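Side-chain contacts in tRNA (adenine(58)-N(1))-methyltransferase catalytic subunit TRM61 C-terminal domain-containing protein (PDB 1YB2), which probably acts as an S-adenosyl-L-methionine-dependent RNA methyltransferase, perhaps one that modifies adenine in tRNA: residues 130-135 / 161-166; 205-210 / 227-232; 123-128 / 136-141; 80-85 / 264-269. All blocks are in the same frame, centred on the assembly; numbering follows the deposited sequence.

Interaction 1: 130-135 / 161-166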
# COMPACT_ATOMS: atom_id res chain seq x y z
N TYR A 130 -1.12 -2.26 -11.17
CA TYR A 130 -0.09 -1.24 -11.17
C TYR A 130 1.20 -1.79 -10.55
O TYR A 130 2.29 -1.57 -11.08
CB TYR A 130 -0.57 0.00 -10.41
CG TYR A 130 0.20 1.29 -10.71
CD1 TYR A 130 0.01 1.98 -11.91
CD2 TYR A 130 1.09 1.82 -9.77
CE1 TYR A 130 0.70 3.17 -12.16
CE2 TYR A 130 1.79 3.01 -10.02
CZ TYR A 130 1.58 3.68 -11.21
OH TYR A 130 2.27 4.84 -11.45
N ALA A 131 1.07 -2.51 -9.44
CA ALA A 131 2.21 -3.10 -8.74
C ALA A 131 2.89 -4.22 -9.53
O ALA A 131 4.13 -4.32 -9.55
CB ALA A 131 1.79 -3.59 -7.35
N LEU A 132 2.08 -5.06 -10.20
CA LEU A 132 2.60 -6.13 -11.03
C LEU A 132 3.40 -5.61 -12.21
O LEU A 132 4.34 -6.26 -12.64
CB LEU A 132 1.47 -7.04 -11.53
CG LEU A 132 0.81 -7.96 -10.51
CD1 LEU A 132 -0.33 -8.73 -11.21
CD2 LEU A 132 1.82 -8.94 -9.83
N ASN A 133 3.02 -4.44 -12.72
CA ASN A 133 3.80 -3.76 -13.77
C ASN A 133 3.97 -4.65 -15.02
O ASN A 133 5.04 -4.69 -15.63
CB ASN A 133 5.16 -3.31 -13.21
CG ASN A 133 5.83 -2.25 -14.06
OD1 ASN A 133 5.19 -1.28 -14.46
ND2 ASN A 133 7.13 -2.43 -14.34
N GLY A 134 2.91 -5.38 -15.37
CA GLY A 134 2.93 -6.25 -16.53
C GLY A 134 3.56 -7.62 -16.30
O GLY A 134 3.55 -8.45 -17.20
N LYS A 135 4.08 -7.86 -15.10
CA LYS A 135 4.74 -9.13 -14.78
C LYS A 135 4.01 -9.89 -13.69
O LYS A 135 3.77 -9.36 -12.58
CB LYS A 135 6.18 -8.88 -14.34
CG LYS A 135 7.15 -8.78 -15.48
CD LYS A 135 8.42 -8.04 -15.07
CE LYS A 135 9.50 -8.23 -16.12
NZ LYS A 135 10.54 -7.17 -16.04
N ILE A 161 -5.06 -5.51 -19.82
CA ILE A 161 -5.53 -6.57 -18.92
C ILE A 161 -5.21 -7.97 -19.45
O ILE A 161 -5.87 -8.97 -19.11
CB ILE A 161 -7.03 -6.40 -18.53
CG1 ILE A 161 -7.91 -6.33 -19.78
CG2 ILE A 161 -7.21 -5.14 -17.65
CD1 ILE A 161 -9.37 -6.45 -19.46
N GLY A 162 -4.17 -8.03 -20.28
CA GLY A 162 -3.71 -9.27 -20.88
C GLY A 162 -3.20 -10.29 -19.87
O GLY A 162 -3.18 -11.48 -20.17
N ASN A 163 -2.78 -9.82 -18.69
CA ASN A 163 -2.38 -10.70 -17.59
C ASN A 163 -3.46 -10.92 -16.53
O ASN A 163 -3.17 -11.31 -15.40
CB ASN A 163 -1.05 -10.24 -16.96
CG ASN A 163 -1.15 -8.87 -16.22
OD1 ASN A 163 -0.38 -8.61 -15.29
ND2 ASN A 163 -2.08 -8.02 -16.63
N VAL A 164 -4.71 -10.66 -16.91
CA VAL A 164 -5.85 -10.90 -16.02
C VAL A 164 -6.72 -12.05 -16.54
O VAL A 164 -7.03 -12.12 -17.73
CB VAL A 164 -6.72 -9.63 -15.81
CG1 VAL A 164 -7.85 -9.90 -14.84
CG2 VAL A 164 -5.86 -8.47 -15.28
N ARG A 165 -7.10 -12.94 -15.63
CA ARG A 165 -8.04 -14.02 -15.91
C ARG A 165 -9.24 -13.89 -14.97
O ARG A 165 -9.08 -13.46 -13.82
CB ARG A 165 -7.35 -15.38 -15.77
CG ARG A 165 -6.40 -15.66 -16.95
CD ARG A 165 -5.76 -17.05 -16.86
NE ARG A 165 -6.72 -18.15 -17.09
CZ ARG A 165 -7.16 -18.55 -18.28
NH1 ARG A 165 -6.76 -17.97 -19.40
NH2 ARG A 165 -8.04 -19.55 -18.35
N THR A 166 -10.43 -14.21 -15.46
CA THR A 166 -11.63 -14.10 -14.63
C THR A 166 -12.42 -15.39 -14.59
O THR A 166 -12.48 -16.14 -15.57
CB THR A 166 -12.60 -12.98 -15.11
OG1 THR A 166 -13.11 -13.32 -16.39
CG2 THR A 166 -11.91 -11.60 -15.16
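Asn163 lays its side-chain amide against Leu132 and the backbone of Gly134. The end of the Asn163 amide touches the leucine methyl, with Leu132 CD1 4.1 Å from the atom placed as Asn163 OD1. The same end meets the Gly134 backbone, where Gly134 C is 4.2 Å from Asn163 OD1. The oxygen and nitrogen of this amide are probably exchanged in the model, so no polar role is read from it.

Asn163 CG stands between the backbone N and the carbonyl carbon (chi1 67°), and this brings the amide toward the turn. Leu132 approaches at a slant from the last turn of helix 123-132, with CG anti to its carbonyl carbon (chi1 -72°).

Both backbones turn here. Leu132 to Lys135 form a type I' beta turn, closed by Lys135 N to Leu132 O at 2.9 Å. Asn133 and Gly134 both have positive phi in it. Ile161 to Val164 form a type I turn, closed by Val164 N to Ile161 O at 3.0 Å. The first turn leads from the helix toward strand 137-141. The second leads into strand 164-167, the outermost strand on this side of the methyltransferase sheet.

Asn163 also packs on Leu129, and its backbone bonds to that of Leu138. The other side of the helix end meets the second subunit, where Arg109 of that subunit makes a cation-pi contact with Tyr130.

The contact is small, burying about 90 Å². Its chemistry is van der Waals touching between a methyl, a glycine backbone and an amide, which implies a light touch at a partly exposed edge rather than a polar link.

Interaction 2: 205-210 / 227-232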
# COMPACT_ATOMS: atom_id res chain seq x y z
N SER A 205 2.69 -18.39 1.91
CA SER A 205 2.03 -17.25 1.29
C SER A 205 0.93 -16.68 2.22
O SER A 205 0.49 -17.34 3.17
CB SER A 205 1.47 -17.63 -0.10
OG SER A 205 0.27 -18.38 0.01
N VAL A 206 0.53 -15.44 1.96
CA VAL A 206 -0.38 -14.71 2.84
C VAL A 206 -1.73 -14.46 2.18
O VAL A 206 -1.81 -14.12 0.99
CB VAL A 206 0.25 -13.35 3.26
CG1 VAL A 206 -0.76 -12.48 4.02
CG2 VAL A 206 1.49 -13.61 4.13
N ALA A 207 -2.79 -14.60 2.97
CA ALA A 207 -4.14 -14.26 2.55
C ALA A 207 -4.60 -13.06 3.34
O ALA A 207 -4.36 -12.97 4.56
CB ALA A 207 -5.10 -15.44 2.78
N THR A 208 -5.25 -12.14 2.65
CA THR A 208 -5.77 -10.93 3.28
C THR A 208 -7.28 -10.96 3.15
O THR A 208 -7.79 -11.11 2.02
CB THR A 208 -5.22 -9.64 2.60
OG1 THR A 208 -3.79 -9.62 2.72
CG2 THR A 208 -5.77 -8.41 3.26
N PHE A 209 -8.00 -10.83 4.27
CA PHE A 209 -9.46 -10.88 4.27
C PHE A 209 -10.00 -9.53 4.71
O PHE A 209 -9.60 -9.04 5.76
CB PHE A 209 -9.98 -11.93 5.27
CG PHE A 209 -9.57 -13.33 4.96
CD1 PHE A 209 -8.37 -13.85 5.45
CD2 PHE A 209 -10.39 -14.15 4.19
CE1 PHE A 209 -7.99 -15.17 5.17
CE2 PHE A 209 -10.02 -15.46 3.90
CZ PHE A 209 -8.80 -15.96 4.38
N TYR A 210 -10.92 -8.96 3.93
CA TYR A 210 -11.57 -7.68 4.27
C TYR A 210 -12.98 -7.97 4.73
O TYR A 210 -13.72 -8.64 4.02
CB TYR A 210 -11.63 -6.75 3.05
CG TYR A 210 -10.33 -6.08 2.74
CD1 TYR A 210 -9.34 -6.72 1.98
CD2 TYR A 210 -10.06 -4.79 3.21
CE1 TYR A 210 -8.12 -6.10 1.68
CE2 TYR A 210 -8.82 -4.15 2.92
CZ TYR A 210 -7.87 -4.82 2.16
OH TYR A 210 -6.65 -4.22 1.87
N SER A 227 -8.28 -24.68 8.79
CA SER A 227 -8.04 -24.64 7.35
C SER A 227 -6.57 -24.84 6.95
O SER A 227 -6.29 -24.90 5.76
CB SER A 227 -8.54 -23.33 6.74
OG SER A 227 -7.72 -22.24 7.13
N GLY A 228 -5.65 -24.93 7.90
CA GLY A 228 -4.23 -24.97 7.55
C GLY A 228 -3.60 -23.60 7.33
O GLY A 228 -2.54 -23.47 6.73
N MSE A 229 -4.28 -22.57 7.83
CA MSE A 229 -3.77 -21.20 7.83
C MSE A 229 -3.48 -20.79 9.26
O MSE A 229 -4.12 -21.26 10.18
CB MSE A 229 -4.77 -20.24 7.19
CG MSE A 229 -4.81 -20.34 5.66
SE MSE A 229 -5.82 -18.81 4.93
CE MSE A 229 -7.43 -19.73 4.43
N HIS A 230 -2.50 -19.92 9.42
CA HIS A 230 -2.13 -19.42 10.75
C HIS A 230 -2.41 -17.92 10.80
O HIS A 230 -1.88 -17.17 9.99
CB HIS A 230 -0.65 -19.71 11.00
CG HIS A 230 -0.21 -19.37 12.38
ND1 HIS A 230 -0.32 -20.25 13.43
CD2 HIS A 230 0.32 -18.23 12.89
CE1 HIS A 230 0.14 -19.67 14.53
NE2 HIS A 230 0.53 -18.44 14.23
N HIS A 231 -3.27 -17.49 11.73
CA HIS A 231 -3.60 -16.07 11.95
C HIS A 231 -2.36 -15.27 12.36
O HIS A 231 -1.64 -15.68 13.28
CB HIS A 231 -4.71 -15.95 13.00
CG HIS A 231 -5.10 -14.54 13.34
ND1 HIS A 231 -5.45 -13.60 12.39
CD2 HIS A 231 -5.27 -13.94 14.54
CE1 HIS A 231 -5.79 -12.47 12.99
NE2 HIS A 231 -5.68 -12.65 14.29
N LEU A 232 -2.12 -14.16 11.67
CA LEU A 232 -0.98 -13.29 11.95
C LEU A 232 -1.49 -12.12 12.77
O LEU A 232 -1.05 -11.91 13.89
CB LEU A 232 -0.34 -12.78 10.65
CG LEU A 232 0.39 -13.82 9.78
CD1 LEU A 232 0.91 -13.19 8.47
CD2 LEU A 232 1.54 -14.45 10.53
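A Met-aromatic contact in the hydrophobic layer between the sheet and helix 194-199 joins strands 205-211 and 229-242. Met229, a selenomethionine, reaches the edge of the Phe209 ring. Its SE is 5.4 Å from the centroid of the Phe209 ring and 90° off the ring normal, so it lies level with the ring. Met229 CE also comes in near the ring plane, 4.0 Å from Phe209 CZ. The two side chains arrive from opposite directions. A bend at chi3 (-106°) swings the Met229 methyl toward the ring. On the way, Met229 SE passes 4.1 Å from Ala207 CB.

The two strands are not neighbours in the sheet. Strand 258-267 runs between them, antiparallel to both, as in class I methyltransferases, where the strand order is 3-2-1-4-5-7-6 and the seventh strand alone is antiparallel. The side chains therefore bridge over a middle strand, and the short strand axes come within 8.8 Å at an angle of 64°.

Val206 and Leu232 meet on the other face of the sheet, with Val206 CG2 4.4 Å from Leu232 CD1. Tyr82 packs on both of them. On the helix side, Met229 touches Val194 and Ala198, and Phe209 touches Ile197. The side chain of Phe209 is about 8 Å from that of Asp186, a predicted S-adenosyl-L-methionine-binding residue.

Interaction 3: 123-128 / 136-141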
# COMPACT_ATOMS: atom_id res chain seq x y z
N ASN A 123 -11.23 -1.44 -7.81
CA ASN A 123 -10.23 -0.58 -7.20
C ASN A 123 -8.99 -1.35 -6.72
O ASN A 123 -7.85 -0.96 -7.04
CB ASN A 123 -10.83 0.27 -6.07
CG ASN A 123 -9.93 1.45 -5.69
OD1 ASN A 123 -9.28 2.07 -6.55
ND2 ASN A 123 -9.87 1.76 -4.40
N MSE A 124 -9.21 -2.44 -5.98
CA MSE A 124 -8.08 -3.28 -5.53
C MSE A 124 -7.35 -3.90 -6.74
O MSE A 124 -6.14 -3.98 -6.76
CB MSE A 124 -8.56 -4.38 -4.56
CG MSE A 124 -7.43 -5.30 -4.05
SE MSE A 124 -6.10 -4.29 -3.04
CE MSE A 124 -4.44 -5.30 -3.37
N SER A 125 -8.11 -4.35 -7.73
CA SER A 125 -7.54 -4.91 -8.95
C SER A 125 -6.60 -3.90 -9.61
O SER A 125 -5.55 -4.26 -10.14
CB SER A 125 -8.65 -5.31 -9.95
OG SER A 125 -9.53 -6.26 -9.39
N SER A 126 -6.98 -2.63 -9.55
CA SER A 126 -6.18 -1.58 -10.16
C SER A 126 -4.83 -1.43 -9.45
O SER A 126 -3.79 -1.43 -10.11
CB SER A 126 -6.97 -0.27 -10.24
OG SER A 126 -6.08 0.83 -10.38
N TYR A 127 -4.83 -1.34 -8.12
CA TYR A 127 -3.59 -1.35 -7.37
C TYR A 127 -2.71 -2.58 -7.63
O TYR A 127 -1.49 -2.47 -7.70
CB TYR A 127 -3.85 -1.25 -5.86
CG TYR A 127 -4.20 0.13 -5.41
CD1 TYR A 127 -5.53 0.46 -5.14
CD2 TYR A 127 -3.21 1.11 -5.27
CE1 TYR A 127 -5.87 1.74 -4.71
CE2 TYR A 127 -3.55 2.42 -4.85
CZ TYR A 127 -4.88 2.71 -4.58
OH TYR A 127 -5.25 3.97 -4.15
N ILE A 128 -3.34 -3.75 -7.76
CA ILE A 128 -2.61 -4.99 -8.02
C ILE A 128 -1.92 -4.90 -9.38
O ILE A 128 -0.71 -5.16 -9.49
CB ILE A 128 -3.56 -6.23 -7.95
CG1 ILE A 128 -4.04 -6.46 -6.50
CG2 ILE A 128 -2.88 -7.48 -8.51
CD1 ILE A 128 -5.27 -7.39 -6.40
N GLY A 136 3.67 -11.14 -13.98
CA GLY A 136 2.84 -11.93 -13.09
C GLY A 136 1.41 -11.83 -13.59
O GLY A 136 1.17 -11.31 -14.67
N THR A 137 0.47 -12.31 -12.79
CA THR A 137 -0.90 -12.47 -13.25
C THR A 137 -1.87 -12.18 -12.12
O THR A 137 -1.54 -12.33 -10.94
CB THR A 137 -1.18 -13.93 -13.76
OG1 THR A 137 -0.92 -14.86 -12.70
CG2 THR A 137 -0.32 -14.31 -14.99
N LEU A 138 -3.07 -11.77 -12.51
CA LEU A 138 -4.18 -11.60 -11.58
C LEU A 138 -5.33 -12.48 -12.04
O LEU A 138 -5.71 -12.47 -13.22
CB LEU A 138 -4.62 -10.12 -11.50
CG LEU A 138 -5.93 -9.81 -10.80
CD1 LEU A 138 -5.89 -10.18 -9.29
CD2 LEU A 138 -6.26 -8.31 -10.95
N THR A 139 -5.86 -13.25 -11.09
CA THR A 139 -7.05 -14.06 -11.30
C THR A 139 -8.18 -13.57 -10.41
O THR A 139 -8.05 -13.52 -9.18
CB THR A 139 -6.75 -15.56 -11.06
OG1 THR A 139 -5.66 -15.95 -11.93
CG2 THR A 139 -8.00 -16.45 -11.38
N VAL A 140 -9.29 -13.20 -11.03
CA VAL A 140 -10.42 -12.62 -10.31
C VAL A 140 -11.58 -13.61 -10.36
O VAL A 140 -12.01 -14.03 -11.44
CB VAL A 140 -10.84 -11.27 -10.94
CG1 VAL A 140 -12.07 -10.70 -10.24
CG2 VAL A 140 -9.69 -10.27 -10.89
N VAL A 141 -12.04 -14.00 -9.18
CA VAL A 141 -13.20 -14.88 -9.02
C VAL A 141 -14.32 -14.01 -8.46
O VAL A 141 -14.19 -13.47 -7.35
CB VAL A 141 -12.91 -16.05 -8.02
CG1 VAL A 141 -14.12 -16.99 -7.88
CG2 VAL A 141 -11.67 -16.83 -8.44
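Helix 123-128 runs nearly antiparallel to strand 137-141, at 167° between the short axes and 10.1 Å apart at their closest. Leu138 reaches across to the helix and divides its two methyls between two helix residues. Leu138 CD1 lies 4.1 Å from Ile128 CD1, and Ile128 CG2 is just as near to that methyl. The Ile128 and Leu138 side chains cross at about a right angle. The other branch, Leu138 CD2, sits 4.0 Å from Ser125 CB. With CG anti to the backbone N (chi1 168°), Leu138 extends its fork toward the helix.

Helix and strand belong to a beta-alpha-beta crossover made of strand 113-117, helix 123-132 and strand 137-141. This is the opening unit of the Rossmann-like methyltransferase fold. Ser125 and Ile128 are one helix turn apart, so both face the sheet.

Val140, two residues beyond Leu138, faces the same way. Its CG2 lies 4.3 Å from Ser125 OG. The hydroxyl of Ser125 is buried but satisfied by a hydrogen bond with Glu116 OE1 on strand 113-117. Leu155 of helix 145-156 also packs on Ser125. The side chain of Val140 is about 4 Å from that of Glu142, which is predicted to bind S-adenosyl-L-methionine.

Interaction 4: 80-85 / 264-269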
# COMPACT_ATOMS: atom_id res chain seq x y z
N PRO A 80 7.91 -7.25 3.19
CA PRO A 80 7.98 -5.97 3.90
C PRO A 80 6.98 -5.82 5.05
O PRO A 80 7.24 -5.04 5.95
CB PRO A 80 7.69 -4.93 2.80
CG PRO A 80 7.01 -5.66 1.75
CD PRO A 80 7.57 -7.05 1.77
N MSE A 81 5.88 -6.59 5.04
CA MSE A 81 4.96 -6.56 6.17
C MSE A 81 5.60 -7.04 7.47
O MSE A 81 5.11 -6.68 8.53
CB MSE A 81 3.62 -7.31 5.91
CG MSE A 81 3.68 -8.82 5.85
SE MSE A 81 1.80 -9.61 5.90
CE MSE A 81 0.78 -7.96 5.85
N TYR A 82 6.68 -7.82 7.38
CA TYR A 82 7.39 -8.34 8.57
C TYR A 82 8.56 -7.49 9.06
O TYR A 82 9.07 -7.72 10.17
CB TYR A 82 7.88 -9.77 8.31
CG TYR A 82 6.81 -10.72 7.85
CD1 TYR A 82 5.58 -10.80 8.50
CD2 TYR A 82 7.03 -11.55 6.75
CE1 TYR A 82 4.57 -11.69 8.05
CE2 TYR A 82 6.05 -12.43 6.31
CZ TYR A 82 4.81 -12.50 6.97
OH TYR A 82 3.84 -13.39 6.54
N PHE A 83 8.97 -6.53 8.23
CA PHE A 83 10.20 -5.77 8.46
C PHE A 83 10.21 -5.13 9.84
O PHE A 83 11.16 -5.31 10.59
CB PHE A 83 10.40 -4.72 7.36
CG PHE A 83 11.66 -3.90 7.50
CD1 PHE A 83 12.87 -4.35 6.96
CD2 PHE A 83 11.63 -2.67 8.14
CE1 PHE A 83 14.03 -3.58 7.07
CE2 PHE A 83 12.79 -1.89 8.26
CZ PHE A 83 13.99 -2.35 7.72
N GLY A 84 9.15 -4.42 10.20
CA GLY A 84 9.10 -3.74 11.49
C GLY A 84 9.11 -4.66 12.71
O GLY A 84 9.55 -4.25 13.79
N ARG A 85 8.64 -5.89 12.53
CA ARG A 85 8.59 -6.88 13.62
C ARG A 85 9.94 -7.57 13.86
O ARG A 85 10.22 -8.01 14.97
CB ARG A 85 7.54 -7.96 13.33
CG ARG A 85 6.09 -7.47 13.16
CD ARG A 85 5.48 -7.04 14.51
NE ARG A 85 4.25 -7.77 14.84
CZ ARG A 85 4.13 -8.60 15.88
NH1 ARG A 85 2.98 -9.24 16.11
NH2 ARG A 85 5.17 -8.81 16.68
N PHE A 264 -4.97 -10.85 8.33
CA PHE A 264 -3.88 -11.49 7.60
C PHE A 264 -3.61 -12.88 8.16
O PHE A 264 -3.56 -13.06 9.38
CB PHE A 264 -2.59 -10.67 7.71
CG PHE A 264 -2.71 -9.27 7.18
CD1 PHE A 264 -2.95 -8.20 8.04
CD2 PHE A 264 -2.61 -9.03 5.80
CE1 PHE A 264 -3.07 -6.89 7.55
CE2 PHE A 264 -2.73 -7.71 5.29
CZ PHE A 264 -2.95 -6.65 6.17
N ALA A 265 -3.39 -13.85 7.28
CA ALA A 265 -3.10 -15.22 7.67
C ALA A 265 -2.04 -15.81 6.74
O ALA A 265 -1.98 -15.45 5.55
CB ALA A 265 -4.39 -16.06 7.63
N ILE A 266 -1.20 -16.68 7.28
CA ILE A 266 -0.19 -17.39 6.47
C ILE A 266 -0.55 -18.87 6.27
O ILE A 266 -0.93 -19.55 7.22
CB ILE A 266 1.25 -17.21 7.07
CG1 ILE A 266 2.34 -17.82 6.18
CG2 ILE A 266 1.33 -17.70 8.55
CD1 ILE A 266 3.75 -17.34 6.56
N LYS A 267 -0.45 -19.36 5.02
CA LYS A 267 -0.63 -20.78 4.71
C LYS A 267 0.51 -21.65 5.27
O LYS A 267 1.70 -21.42 4.98
CB LYS A 267 -0.73 -20.99 3.18
CG LYS A 267 -0.82 -22.46 2.72
CD LYS A 267 -2.19 -23.07 3.02
CE LYS A 267 -2.20 -24.60 2.77
NZ LYS A 267 -1.97 -24.91 1.31
N LYS A 268 0.14 -22.67 6.04
CA LYS A 268 1.13 -23.63 6.55
C LYS A 268 1.39 -24.72 5.53
O LYS A 268 0.48 -25.09 4.79
CB LYS A 268 0.65 -24.21 7.87
CG LYS A 268 0.48 -23.14 8.94
CD LYS A 268 0.02 -23.72 10.29
CE LYS A 268 -1.36 -24.32 10.17
NZ LYS A 268 -1.85 -24.77 11.50
N SER A 269 2.62 -25.24 5.49
CA SER A 269 2.93 -26.37 4.62
C SER A 269 2.31 -27.68 5.12
O SER A 269 2.15 -28.63 4.34
CB SER A 269 4.45 -26.54 4.49
OG SER A 269 5.02 -26.91 5.74
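One face of the Phe264 ring carries the terminal methyl of Met81, a selenomethionine. Met81 CE stands 3.5 Å above the Phe264 ring plane, offset toward the rim, and lies 3.6 Å from Phe264 CD2. The direction from centroid to methyl is 20° off the ring normal, which makes a CH-pi contact. The selenium is farther off and oblique, with Met81 SE 5.0 Å from the Phe264 centroid. The Tyr82 ring has Met81 CG over one of its faces, 3.7 Å above the plane and offset toward the rim. Met81 thus passes by one ring and ends on the other.

An eclipsed, unusual chi3 (5°) puts the Met81 methyl over Phe264. Tyr82 reaches the strand with its tip, where Tyr82 OH is 4.0 Å from Ile266 CD1.

Residues 80-85 come after strand 71-76 of the N-terminal sheet and include the start of helix 83-86. Phe264 and Ile266, two apart on strand 258-267 of the methyltransferase sheet, face the same side, and Ile266 also packs on Ile74. The contact therefore lies where the two sheets meet. Tyr127 of the second subunit packs on Met81.

The chemistry is dispersion and CH-pi attraction between largely apolar groups, with no charged group taking part.

How the interactions relate
Interactions 2 and 3 are buried core contacts, while interactions 1 and 4 are only partly buried. Interactions 1 and 3 share helix 123-132 and use neighbouring strands at one end of the methyltransferase sheet. Interaction 3 is aliphatic packing under the helix; interaction 1, at the turn after it, replaces this with an amide against a leucine methyl and a glycine backbone. Interactions 2 and 4 meet around strand 258-267, which pairs with both strands of interaction 2. Both involve a selenomethionine and a phenylalanine, at the ring edge in interaction 2 and over its face in interaction 4. Interactions 1, 3 and 4 also lie beside the second subunit.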